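Local coordinates for protein hemin degrading factor (Pseudomonas aeruginosa, PDB 4MF9) that binds heme and probably traffics and degrades it as part of heme-iron use by the bacterium, at residues Val60-Trp66 with Trp124-Ala129. Residues are numbered along the deposited sequence.
Sequences VRLRPDW and WNAVFA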
loop_
_atom_site.group_PDB
_atom_site.type_symbol
_atom_site.label_atom_id
_atom_site.label_comp_id
_atom_site.label_asym_id
_atom_site.label_seq_id
_atom_site.Cartn_x
_atom_site.Cartn_y
_atom_site.Cartn_z
ATOM N N VAL A 60 1.713 -22.237 7.102
ATOM C CA VAL A 60 0.409 -22.771 7.501
ATOM C C VAL A 60 -0.674 -21.876 6.891
ATOM O O VAL A 60 -0.581 -20.639 6.953
ATOM C CB VAL A 60 0.245 -22.808 9.047
ATOM C CG1 VAL A 60 -1.174 -23.223 9.438
ATOM C CG2 VAL A 60 1.276 -23.733 9.697
ATOM N N ARG A 61 -1.688 -22.466 6.277
ATOM C CA ARG A 61 -2.776 -21.706 5.727
ATOM C C ARG A 61 -3.719 -21.349 6.840
ATOM O O ARG A 61 -4.012 -22.184 7.627
ATOM C CB ARG A 61 -3.458 -22.392 4.568
ATOM C CG ARG A 61 -4.877 -21.956 4.303
ATOM C CD ARG A 61 -4.990 -20.961 3.170
ATOM N NE ARG A 61 -4.930 -21.640 1.910
ATOM C CZ ARG A 61 -5.699 -21.470 0.840
ATOM N NH1 ARG A 61 -6.717 -20.656 0.798
ATOM N NH2 ARG A 61 -5.456 -22.218 -0.189
ATOM N N LEU A 62 -4.122 -20.082 6.912
ATOM C CA LEU A 62 -5.020 -19.644 7.970
ATOM C C LEU A 62 -6.403 -19.406 7.380
ATOM O O LEU A 62 -6.560 -19.319 6.160
ATOM C CB LEU A 62 -4.502 -18.369 8.640
ATOM C CG LEU A 62 -3.124 -18.361 9.307
ATOM C CD1 LEU A 62 -2.875 -17.000 9.948
ATOM C CD2 LEU A 62 -2.981 -19.489 10.345
ATOM N N ARG A 63 -7.413 -19.330 8.200
ATOM C CA ARG A 63 -8.722 -18.976 7.688
ATOM C C ARG A 63 -8.783 -17.487 7.355
ATOM O O ARG A 63 -8.256 -16.725 8.050
ATOM C CB ARG A 63 -9.833 -19.346 8.638
ATOM C CG ARG A 63 -9.790 -20.749 9.158
ATOM C CD ARG A 63 -11.069 -21.038 9.902
ATOM N NE ARG A 63 -11.379 -20.029 10.874
ATOM C CZ ARG A 63 -10.823 -19.975 12.069
ATOM N NH1 ARG A 63 -9.931 -20.854 12.393
ATOM N NH2 ARG A 63 -11.103 -19.034 12.904
ATOM N N PRO A 64 -9.482 -17.138 6.280
ATOM C CA PRO A 64 -9.697 -15.723 5.951
ATOM C C PRO A 64 -10.786 -15.108 6.816
ATOM O O PRO A 64 -11.729 -14.513 6.297
ATOM C CB PRO A 64 -10.156 -15.774 4.493
ATOM C CG PRO A 64 -10.792 -17.106 4.355
ATOM C CD PRO A 64 -9.973 -18.029 5.212
ATOM N N ASP A 65 -10.630 -15.241 8.127
ATOM C CA ASP A 65 -11.573 -14.720 9.105
ATOM C C ASP A 65 -11.022 -13.388 9.581
ATOM O O ASP A 65 -10.414 -13.316 10.647
ATOM C CB ASP A 65 -11.647 -15.711 10.280
ATOM C CG ASP A 65 -12.788 -15.420 11.251
ATOM O OD1 ASP A 65 -13.321 -14.290 11.270
ATOM O OD2 ASP A 65 -13.137 -16.338 12.025
ATOM N N TRP A 66 -11.216 -12.330 8.797
ATOM C CA TRP A 66 -10.506 -11.069 9.069
ATOM C C TRP A 66 -10.890 -10.467 10.415
ATOM O O TRP A 66 -10.065 -9.866 11.090
ATOM C CB TRP A 66 -10.708 -10.051 7.931
ATOM C CG TRP A 66 -10.550 -10.678 6.585
ATOM C CD1 TRP A 66 -11.489 -10.741 5.602
ATOM C CD2 TRP A 66 -9.407 -11.405 6.102
ATOM N NE1 TRP A 66 -10.993 -11.434 4.523
ATOM C CE2 TRP A 66 -9.718 -11.851 4.804
ATOM C CE3 TRP A 66 -8.143 -11.698 6.633
ATOM C CZ2 TRP A 66 -8.815 -12.580 4.027
ATOM C CZ3 TRP A 66 -7.246 -12.421 5.863
ATOM C CH2 TRP A 66 -7.588 -12.858 4.574
ATOM N N TRP A 124 -9.673 -9.594 -0.421
ATOM C CA TRP A 124 -8.705 -10.411 0.310
ATOM C C TRP A 124 -9.100 -11.879 0.186
ATOM O O TRP A 124 -10.220 -12.249 0.521
ATOM C CB TRP A 124 -8.673 -10.015 1.781
ATOM C CG TRP A 124 -8.069 -8.669 2.045
ATOM C CD1 TRP A 124 -8.107 -7.571 1.226
ATOM C CD2 TRP A 124 -7.318 -8.283 3.206
ATOM N NE1 TRP A 124 -7.437 -6.520 1.820
ATOM C CE2 TRP A 124 -6.941 -6.933 3.030
ATOM C CE3 TRP A 124 -6.944 -8.943 4.382
ATOM C CZ2 TRP A 124 -6.207 -6.234 3.984
ATOM C CZ3 TRP A 124 -6.206 -8.245 5.330
ATOM C CH2 TRP A 124 -5.848 -6.902 5.123
ATOM N N ASN A 125 -8.193 -12.718 -0.300
ATOM C CA ASN A 125 -8.575 -14.085 -0.634
ATOM C C ASN A 125 -7.970 -15.168 0.256
ATOM O O ASN A 125 -8.685 -16.007 0.815
ATOM C CB ASN A 125 -8.240 -14.389 -2.088
ATOM C CG ASN A 125 -8.697 -15.770 -2.502
ATOM O OD1 ASN A 125 -9.855 -16.132 -2.302
ATOM N ND2 ASN A 125 -7.791 -16.556 -3.058
ATOM N N ALA A 126 -6.650 -15.162 0.364
ATOM C CA ALA A 126 -5.968 -16.191 1.129
ATOM C C ALA A 126 -4.939 -15.552 2.047
ATOM O O ALA A 126 -4.389 -14.480 1.738
ATOM C CB ALA A 126 -5.315 -17.188 0.204
ATOM N N VAL A 127 -4.688 -16.215 3.172
ATOM C CA VAL A 127 -3.759 -15.709 4.178
ATOM C C VAL A 127 -2.938 -16.866 4.753
ATOM O O VAL A 127 -3.486 -17.927 5.088
ATOM C CB VAL A 127 -4.514 -14.960 5.293
ATOM C CG1 VAL A 127 -5.726 -15.762 5.757
ATOM C CG2 VAL A 127 -3.595 -14.656 6.453
ATOM N N PHE A 128 -1.623 -16.669 4.842
ATOM C CA PHE A 128 -0.714 -17.706 5.327
ATOM C C PHE A 128 0.158 -17.193 6.461
ATOM O O PHE A 128 0.517 -16.015 6.505
ATOM C CB PHE A 128 0.189 -18.200 4.189
ATOM C CG PHE A 128 -0.570 -18.779 3.027
ATOM C CD1 PHE A 128 -1.062 -17.953 2.020
ATOM C CD2 PHE A 128 -0.796 -20.148 2.941
ATOM C CE1 PHE A 128 -1.770 -18.486 0.953
ATOM C CE2 PHE A 128 -1.496 -20.688 1.877
ATOM C CZ PHE A 128 -1.986 -19.854 0.879
ATOM N N ALA A 129 0.490 -18.084 7.386
ATOM C CA ALA A 129 1.456 -17.770 8.421
ATOM C C ALA A 129 2.712 -18.522 8.050
ATOM O O ALA A 129 2.691 -19.758 7.947
ATOM C CB ALA A 129 0.946 -18.228 9.783
HETATM O O HOH W 1 -8.562 -18.660 1.453
HETATM O O HOH W 2 -12.582 -11.468 2.142
#
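Val127 fills the apolar centre of this antiparallel strand pair, in which the edge strand carrying Val60 and Arg61, an outermost strand of a large antiparallel sheet in a HemS/ChuX-type domain, borders Trp124-Ala129. Compact and branched, Val127 places CG1 4.1 Å from Leu62 CB and 3.6 Å from Trp66 CH2. Leu62 CD1 also meets Ala129 CB at 4.0 Å; the small methyl of Ala129 leaves room there for helix 166-173, which covers this face with Val170 and Trp166.

Beyond the strand the chain turns through an inverse gamma turn centred on Pro64, and Asp65 occupies the N-cap position of the following helix. Trp66, on its first turn, swings its broad indole back over the partner strand. The edge of Trp124 meets its face in a T-shaped pair, six-membered centroids 5.1 Å apart and planes at 77°, while Trp124 NE1 donates a hydrogen bond to His270 O.

Backbone bonds Val60 N to Ala129 O and Ala129 N to Val60 O, both 2.8 Å, set the register. On the face opposite Leu62, Val127 and Ala129, Phe128 CZ lies over one face of the Arg61 guanidinium, with Arg61 NE 3.6 Å from Phe128 CE2. At the polar edge one water accepts from Trp66 NE1 (2.9 Å) and donates to Trp124 O (3.0 Å).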